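Local coordinates for protein triosephosphate isomerase (Toxoplasma gondii, PDB 5UPR) that probably interconverts D-glyceraldehyde 3-phosphate and dihydroxyacetone phosphate in glycolysis and gluconeogenesis, working as a homodimeric TIM-barrel isomerase, at residues Leu136-Thr141 and Glu156-Val161; Ile174-Glu179 and Glu216-Ile221. All coordinates share one frame; numbering follows the deposited sequence.

Contact 1. Residues Leu136-Thr141 and Glu156-Val161; sequences LCIGET and EQLEAV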
ATOM      1  N   LEU A 136       5.558 -10.978 -11.742  1.00 21.19           N
ATOM      2  CA  LEU A 136       4.615 -10.307 -12.617  1.00 21.65           C
ATOM      3  C   LEU A 136       3.392 -11.183 -12.907  1.00 21.43           C
ATOM      4  O   LEU A 136       3.546 -12.228 -13.551  1.00 21.37           O
ATOM      5  CB  LEU A 136       5.302  -9.931 -13.941  1.00 23.09           C
ATOM      6  CG  LEU A 136       4.418  -9.492 -15.123  1.00 23.68           C
ATOM      7  CD1 LEU A 136       3.663  -8.208 -14.726  1.00 24.96           C
ATOM      8  CD2 LEU A 136       5.256  -9.248 -16.352  1.00 24.91           C
ATOM      9  N   CYS A 137       2.212 -10.738 -12.475  1.00 20.41           N
ATOM     10  CA  CYS A 137       0.971 -11.492 -12.622  1.00 19.55           C
ATOM     11  C   CYS A 137       0.235 -11.137 -13.924  1.00 19.06           C
ATOM     12  O   CYS A 137       0.090  -9.982 -14.268  1.00 19.91           O
ATOM     13  CB  CYS A 137       0.040 -11.269 -11.400  1.00 17.86           C
ATOM     14  SG  CYS A 137       0.770 -11.695  -9.808  1.00 18.83           S
ATOM     15  N   ILE A 138      -0.214 -12.147 -14.634  1.00 19.12           N
ATOM     16  CA  ILE A 138      -1.052 -11.985 -15.868  1.00 19.02           C
ATOM     17  C   ILE A 138      -2.130 -13.051 -15.830  1.00 19.01           C
ATOM     18  O   ILE A 138      -2.022 -14.010 -15.081  1.00 20.31           O
ATOM     19  CB  ILE A 138      -0.201 -12.166 -17.184  1.00 19.26           C
ATOM     20  CG1 ILE A 138       0.451 -13.527 -17.283  1.00 20.44           C
ATOM     21  CG2 ILE A 138       0.881 -11.136 -17.306  1.00 19.98           C
ATOM     22  CD1 ILE A 138       1.225 -13.804 -18.525  1.00 21.09           C
ATOM     23  N   GLY A 139      -3.153 -12.923 -16.653  1.00 19.16           N
ATOM     24  CA  GLY A 139      -4.214 -13.917 -16.680  1.00 20.22           C
ATOM     25  C   GLY A 139      -5.471 -13.410 -17.351  1.00 20.79           C
ATOM     26  O   GLY A 139      -5.724 -12.241 -17.308  1.00 19.89           O
ATOM     27  N   GLU A 140      -6.222 -14.317 -17.969  1.00 21.62           N
ATOM     28  CA  GLU A 140      -7.422 -13.994 -18.692  1.00 23.28           C
ATOM     29  C   GLU A 140      -8.691 -14.275 -17.862  1.00 24.57           C
ATOM     30  O   GLU A 140      -8.661 -15.054 -16.897  1.00 23.71           O
ATOM     31  CB  GLU A 140      -7.463 -14.800 -20.017  1.00 24.15           C
ATOM     32  CG  GLU A 140      -8.055 -16.226 -19.990  1.00 23.88           C
ATOM     33  CD  GLU A 140      -7.190 -17.240 -19.231  1.00 24.37           C
ATOM     34  OE1 GLU A 140      -6.095 -16.907 -18.732  1.00 22.79           O
ATOM     35  OE2 GLU A 140      -7.651 -18.411 -19.152  1.00 23.62           O
ATOM     36  N   THR A 141      -9.801 -13.660 -18.291  1.00 25.01           N
ATOM     37  CA  THR A 141     -11.080 -13.835 -17.656  1.00 24.57           C
ATOM     38  C   THR A 141     -11.741 -15.100 -18.206  1.00 25.98           C
ATOM     39  O   THR A 141     -11.325 -15.674 -19.228  1.00 25.21           O
ATOM     40  CB  THR A 141     -12.019 -12.645 -17.965  1.00 26.15           C
ATOM     41  OG1 THR A 141     -12.284 -12.607 -19.385  1.00 25.42           O
ATOM     42  CG2 THR A 141     -11.435 -11.254 -17.507  1.00 25.77           C
ATOM     43  N   GLU A 156      -1.054  -9.147 -24.956  1.00 29.07           N
ATOM     44  CA  GLU A 156      -1.313  -7.692 -24.717  1.00 29.50           C
ATOM     45  C   GLU A 156      -0.770  -7.299 -23.315  1.00 27.38           C
ATOM     46  O   GLU A 156      -0.119  -6.250 -23.162  1.00 28.29           O
ATOM     47  CB  GLU A 156      -2.821  -7.371 -24.730  1.00 32.44           C
ATOM     48  CG  GLU A 156      -3.543  -7.427 -26.035  1.00 34.97           C
ATOM     49  CD  GLU A 156      -5.100  -7.296 -25.866  1.00 38.53           C
ATOM     50  OE1 GLU A 156      -5.651  -7.102 -24.722  1.00 34.22           O
ATOM     51  OE2 GLU A 156      -5.834  -7.435 -26.920  1.00 44.68           O
ATOM     52  N   GLN A 157      -1.027  -8.133 -22.305  1.00 24.38           N
ATOM     53  CA  GLN A 157      -0.538  -7.847 -20.969  1.00 23.79           C
ATOM     54  C   GLN A 157       0.988  -7.818 -20.878  1.00 23.57           C
ATOM     55  O   GLN A 157       1.596  -6.931 -20.293  1.00 23.13           O
ATOM     56  CB  GLN A 157      -1.095  -8.878 -19.962  1.00 22.20           C
ATOM     57  CG  GLN A 157      -2.592  -8.710 -19.730  1.00 21.63           C
ATOM     58  CD  GLN A 157      -3.106  -9.657 -18.696  1.00 21.78           C
ATOM     59  OE1 GLN A 157      -2.688 -10.823 -18.630  1.00 21.65           O
ATOM     60  NE2 GLN A 157      -3.968  -9.169 -17.787  1.00 22.66           N
ATOM     61  N   LEU A 158       1.617  -8.798 -21.507  1.00 24.52           N
ATOM     62  CA  LEU A 158       3.068  -8.889 -21.534  1.00 25.17           C
ATOM     63  C   LEU A 158       3.701  -7.835 -22.442  1.00 26.14           C
ATOM     64  O   LEU A 158       4.733  -7.284 -22.092  1.00 24.06           O
ATOM     65  CB  LEU A 158       3.454 -10.283 -21.946  1.00 26.27           C
ATOM     66  CG  LEU A 158       3.204 -11.359 -20.954  1.00 26.88           C
ATOM     67  CD1 LEU A 158       3.218 -12.761 -21.556  1.00 27.17           C
ATOM     68  CD2 LEU A 158       4.269 -11.272 -19.881  1.00 26.46           C
ATOM     69  N   GLU A 159       3.098  -7.560 -23.596  1.00 27.68           N
ATOM     70  CA  GLU A 159       3.617  -6.526 -24.536  1.00 29.78           C
ATOM     71  C   GLU A 159       3.663  -5.116 -23.854  1.00 29.45           C
ATOM     72  O   GLU A 159       4.603  -4.407 -24.084  1.00 27.99           O
ATOM     73  CB  GLU A 159       2.773  -6.502 -25.790  1.00 32.26           C
ATOM     74  CG  GLU A 159       2.975  -5.346 -26.780  1.00 36.28           C
ATOM     75  CD  GLU A 159       4.347  -5.323 -27.395  1.00 36.86           C
ATOM     76  OE1 GLU A 159       5.136  -6.311 -27.276  1.00 37.99           O
ATOM     77  OE2 GLU A 159       4.675  -4.268 -27.991  1.00 43.46           O
ATOM     78  N   ALA A 160       2.661  -4.754 -23.013  1.00 27.03           N
ATOM     79  CA  ALA A 160       2.723  -3.517 -22.307  1.00 25.91           C
ATOM     80  C   ALA A 160       3.979  -3.454 -21.413  1.00 24.58           C
ATOM     81  O   ALA A 160       4.649  -2.452 -21.324  1.00 24.15           O
ATOM     82  CB  ALA A 160       1.466  -3.324 -21.430  1.00 25.59           C
ATOM     83  N   VAL A 161       4.304  -4.574 -20.762  1.00 23.72           N
ATOM     84  CA  VAL A 161       5.501  -4.650 -19.942  1.00 22.83           C
ATOM     85  C   VAL A 161       6.764  -4.532 -20.767  1.00 24.62           C
ATOM     86  O   VAL A 161       7.681  -3.798 -20.407  1.00 26.03           O
ATOM     87  CB  VAL A 161       5.532  -5.879 -19.033  1.00 22.27           C
ATOM     88  CG1 VAL A 161       6.823  -5.887 -18.179  1.00 21.14           C
ATOM     89  CG2 VAL A 161       4.319  -5.854 -18.092  1.00 22.37           C
TER
HETATM   90  O   HOH W   1      -5.130 -10.443 -15.251  1.00 24.19           O
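The side-chain amide of Gln157 meets the backbone of Gly139, just past the end of the strand, through the contact's one direct hydrogen bond. Gly139 N donates to Gln157 OE1 over 2.9 Å with an N-H...O angle of 160°, and the donor lies in the plane of the amide, on a lone pair of OE1. The chain of Gln157 is extended beyond CG (chi2 -177°), which carries the amide from the helix to the backbone. The other end of the amide works through water 1, which accepts from Gln157 NE2 and donates to Gly139 O at 2.8 Å; both polar groups of Gly139 are thus served by one side chain, directly and by a water bridge. Gln157 OE1 also lies 3.2 Å from Ile138 CB, so the oxygen sits against the root of that side chain.

One residue on, Leu158 lies across Ile138 at about a right angle, with Leu158 CD1 3.8 Å from Ile138 CD1. Leu158 CD2 is 4.2 Å from Leu136 CD2. Val161, a turn later, meets Leu136 tip to tip, Val161 CG2 to Leu136 CD2 at 3.9 Å; Leu136 also touches Val120 and Val124 of helix 117-129.

The strand and helix segments run at 149°, their axes 9.4 Å apart at closest approach: the outer helix 150-164, reached through the short helix 142-146, packs nearly antiparallel on strand 133-138, as in a beta-alpha unit of the TIM barrel.

Contact 2. Residues Ile174-Glu179 and Glu216-Ile221; sequences IVIAYE and EATRVI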
ATOM      1  N   ILE A 174      12.681 -11.118 -13.482  1.00 24.73           N
ATOM      2  CA  ILE A 174      11.237 -11.363 -13.573  1.00 24.23           C
ATOM      3  C   ILE A 174      10.907 -12.860 -13.496  1.00 23.88           C
ATOM      4  O   ILE A 174      11.597 -13.668 -14.067  1.00 25.76           O
ATOM      5  CB  ILE A 174      10.668 -10.790 -14.878  1.00 24.28           C
ATOM      6  CG1 ILE A 174      10.654  -9.239 -14.785  1.00 24.61           C
ATOM      7  CG2 ILE A 174       9.287 -11.293 -15.206  1.00 24.35           C
ATOM      8  CD1 ILE A 174      10.260  -8.575 -16.052  1.00 24.99           C
ATOM      9  N   VAL A 175       9.873 -13.173 -12.707  1.00 23.18           N
ATOM     10  CA  VAL A 175       9.154 -14.448 -12.670  1.00 21.57           C
ATOM     11  C   VAL A 175       7.736 -14.120 -13.099  1.00 21.36           C
ATOM     12  O   VAL A 175       7.159 -13.161 -12.627  1.00 21.75           O
ATOM     13  CB  VAL A 175       9.155 -15.022 -11.256  1.00 22.09           C
ATOM     14  CG1 VAL A 175       8.126 -16.150 -11.101  1.00 21.44           C
ATOM     15  CG2 VAL A 175      10.565 -15.527 -10.896  1.00 23.07           C
ATOM     16  N   ILE A 176       7.171 -14.855 -14.033  1.00 20.80           N
ATOM     17  CA  ILE A 176       5.815 -14.600 -14.517  1.00 20.72           C
ATOM     18  C   ILE A 176       4.850 -15.551 -13.773  1.00 20.66           C
ATOM     19  O   ILE A 176       5.091 -16.779 -13.719  1.00 20.20           O
ATOM     20  CB  ILE A 176       5.718 -14.864 -16.028  1.00 21.91           C
ATOM     21  CG1 ILE A 176       6.575 -13.823 -16.760  1.00 23.87           C
ATOM     22  CG2 ILE A 176       4.224 -14.769 -16.516  1.00 22.48           C
ATOM     23  CD1 ILE A 176       6.561 -13.927 -18.259  1.00 26.22           C
ATOM     24  N   ALA A 177       3.801 -14.996 -13.174  1.00 20.35           N
ATOM     25  CA  ALA A 177       2.772 -15.796 -12.528  1.00 20.39           C
ATOM     26  C   ALA A 177       1.529 -15.780 -13.405  1.00 19.60           C
ATOM     27  O   ALA A 177       0.945 -14.732 -13.626  1.00 19.01           O
ATOM     28  CB  ALA A 177       2.434 -15.276 -11.149  1.00 19.90           C
ATOM     29  N   TYR A 178       1.182 -16.948 -13.928  1.00 19.51           N
ATOM     30  CA  TYR A 178       0.008 -17.087 -14.771  1.00 19.60           C
ATOM     31  C   TYR A 178      -1.097 -17.497 -13.829  1.00 19.50           C
ATOM     32  O   TYR A 178      -1.060 -18.633 -13.308  1.00 19.94           O
ATOM     33  CB  TYR A 178       0.204 -18.119 -15.885  1.00 19.83           C
ATOM     34  CG  TYR A 178      -1.108 -18.449 -16.556  1.00 19.85           C
ATOM     35  CD1 TYR A 178      -1.865 -17.458 -17.128  1.00 19.50           C
ATOM     36  CD2 TYR A 178      -1.606 -19.744 -16.569  1.00 19.92           C
ATOM     37  CE1 TYR A 178      -3.126 -17.731 -17.654  1.00 20.73           C
ATOM     38  CE2 TYR A 178      -2.860 -20.032 -17.101  1.00 20.48           C
ATOM     39  CZ  TYR A 178      -3.621 -19.016 -17.653  1.00 20.60           C
ATOM     40  OH  TYR A 178      -4.860 -19.235 -18.185  1.00 22.66           O
ATOM     41  N   GLU A 179      -2.061 -16.588 -13.588  1.00 20.55           N
ATOM     42  CA  GLU A 179      -3.213 -16.892 -12.759  1.00 21.35           C
ATOM     43  C   GLU A 179      -4.481 -16.587 -13.527  1.00 21.16           C
ATOM     44  O   GLU A 179      -4.847 -15.440 -13.594  1.00 19.64           O
ATOM     45  CB  GLU A 179      -3.261 -16.135 -11.410  1.00 23.53           C
ATOM     46  CG  GLU A 179      -1.994 -16.192 -10.604  1.00 24.60           C
ATOM     47  CD  GLU A 179      -2.237 -15.665  -9.140  1.00 25.89           C
ATOM     48  OE1 GLU A 179      -2.322 -16.505  -8.232  1.00 24.49           O
ATOM     49  OE2 GLU A 179      -2.361 -14.419  -8.855  1.00 26.43           O
ATOM     50  N   GLU A 216      14.081 -19.225 -22.044  0.50 32.72           N
ATOM     51  CA  GLU A 216      14.596 -20.406 -21.351  0.50 34.15           C
ATOM     52  C   GLU A 216      14.847 -20.179 -19.869  0.50 33.20           C
ATOM     53  O   GLU A 216      14.716 -21.119 -19.091  0.50 32.86           O
ATOM     54  CB  GLU A 216      15.863 -20.935 -22.013  0.50 37.11           C
ATOM     55  CG  GLU A 216      15.601 -21.563 -23.378  0.50 39.15           C
ATOM     56  CD  GLU A 216      14.478 -22.610 -23.401  0.50 39.68           C
ATOM     57  OE1 GLU A 216      14.753 -23.811 -23.169  0.50 42.41           O
ATOM     58  OE2 GLU A 216      13.328 -22.241 -23.701  0.50 38.55           O
ATOM     59  N   ALA A 217      15.222 -18.962 -19.471  1.00 32.04           N
ATOM     60  CA  ALA A 217      15.581 -18.696 -18.096  1.00 31.70           C
ATOM     61  C   ALA A 217      14.397 -18.269 -17.208  1.00 30.50           C
ATOM     62  O   ALA A 217      14.450 -18.450 -15.988  1.00 32.21           O
ATOM     63  CB  ALA A 217      16.668 -17.663 -18.034  1.00 32.37           C
ATOM     64  N   THR A 218      13.325 -17.713 -17.787  1.00 28.58           N
ATOM     65  CA  THR A 218      12.313 -17.085 -16.968  1.00 26.86           C
ATOM     66  C   THR A 218      11.419 -18.165 -16.324  1.00 26.69           C
ATOM     67  O   THR A 218      10.817 -18.982 -17.032  1.00 26.37           O
ATOM     68  CB  THR A 218      11.478 -16.082 -17.789  1.00 26.10           C
ATOM     69  OG1 THR A 218      12.318 -15.102 -18.413  1.00 25.84           O
ATOM     70  CG2 THR A 218      10.424 -15.414 -16.943  1.00 25.01           C
ATOM     71  N   ARG A 219      11.325 -18.187 -14.988  1.00 25.83           N
ATOM     72  CA  ARG A 219      10.322 -19.054 -14.363  1.00 24.86           C
ATOM     73  C   ARG A 219       8.878 -18.567 -14.686  1.00 22.70           C
ATOM     74  O   ARG A 219       8.571 -17.367 -14.586  1.00 21.42           O
ATOM     75  CB  ARG A 219      10.497 -19.127 -12.851  1.00 24.44           C
ATOM     76  CG  ARG A 219      11.528 -20.091 -12.383  1.00 25.66           C
ATOM     77  CD  ARG A 219      12.993 -19.595 -12.532  1.00 26.86           C
ATOM     78  NE  ARG A 219      13.279 -18.389 -11.771  1.00 27.55           N
ATOM     79  CZ  ARG A 219      13.577 -18.349 -10.458  1.00 28.30           C
ATOM     80  NH1 ARG A 219      13.618 -19.448  -9.718  1.00 27.76           N
ATOM     81  NH2 ARG A 219      13.818 -17.197  -9.880  1.00 28.67           N
ATOM     82  N   VAL A 220       8.033 -19.476 -15.106  1.00 22.13           N
ATOM     83  CA  VAL A 220       6.583 -19.229 -15.293  1.00 21.08           C
ATOM     84  C   VAL A 220       5.852 -20.120 -14.292  1.00 21.63           C
ATOM     85  O   VAL A 220       5.854 -21.382 -14.429  1.00 22.58           O
ATOM     86  CB  VAL A 220       6.100 -19.486 -16.700  1.00 21.54           C
ATOM     87  CG1 VAL A 220       4.666 -18.999 -16.875  1.00 21.13           C
ATOM     88  CG2 VAL A 220       6.978 -18.776 -17.698  1.00 22.45           C
ATOM     89  N   ILE A 221       5.234 -19.480 -13.278  1.00 20.98           N
ATOM     90  CA  ILE A 221       4.573 -20.199 -12.196  1.00 20.58           C
ATOM     91  C   ILE A 221       3.031 -20.100 -12.309  1.00 21.12           C
ATOM     92  O   ILE A 221       2.493 -19.122 -12.855  1.00 21.55           O
ATOM     93  CB  ILE A 221       5.049 -19.752 -10.817  1.00 20.82           C
ATOM     94  CG1 ILE A 221       4.686 -18.280 -10.548  1.00 19.40           C
ATOM     95  CG2 ILE A 221       6.546 -19.962 -10.698  1.00 22.10           C
ATOM     96  CD1 ILE A 221       5.201 -17.745  -9.220  1.00 19.33           C
TER
HETATM   97  O   HOH W   2      12.808 -16.066 -13.466  1.00 27.24           O
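Ile176 is bonded through both its N and its O to the neighbouring segment: Ile176 N donates to Arg219 O at 2.9 Å, and Ile176 O receives Ile221 N at 2.7 Å. Tyr178 N continues the ladder to Ile221 O at 2.8 Å. The pairing of Ile176 with Val220 and Ala177 with Ile221 is that of parallel strands. CA-H...O contacts fill in between the bonds, as from Val220 CA to Ile176 O at 3.3 Å.

On the face of Ala177, Ile221 has CG1 between the backbone N and the carbonyl carbon (chi1 64°), which brings Ile221 CG1 to 3.8 Å from Ala177 CB; Ile221 CD1 also reaches Val175 CG1. Val175 CG2 lies obliquely near the guanidinium of Arg219, with Val175 CG2 3.8 Å from Arg219 NH2. At the start of the ladder, Thr218 CG2 rests against Ile174 O, while Thr218 OG1 is hydrogen-bonded to Val214 O in the preceding helix.

Water 2 bridges Ile174 and Arg219, ahead of the direct bonds. It donates to Ile174 O and accepts from Arg219 N and, in the guanidinium plane, from Arg219 NE at 2.9 Å. Farther out, Arg219 NH1 makes a salt bridge with Asp43 and a hydrogen bond to Arg9 O. Asp43 lies on strand 42-47 and Arg9 directly before strand 10-15, so Arg219 also reaches these parts of the barrel.

The chemistry therefore implies a join made chiefly by backbone bonds, with an arginine whose charge is probably balanced by Asp43 and whose NE shares a water with its own backbone N and Ile174 O.

The two contacts follow one another along the chain, contact 1 closing before contact 2 opens, with their centres 12 Å apart. Helix 150-164 leads into strand 174-178, which lies in the parallel barrel sheet between strand 133-138 of contact 1 and strand 220-222 of contact 2. Contact 1 is thus strand against outer helix, contact 2 strand against strand. They touch directly: Leu136 O is 2.8 Å from Ala177 N, a probable hydrogen bond, and Glu140 OE1 is 2.7 Å from Tyr178 OH, another probable one. Ile176 CD1 packs on Leu158 CD2. Together they tie three consecutive strands and one covering helix into a continuous part of the barrel wall.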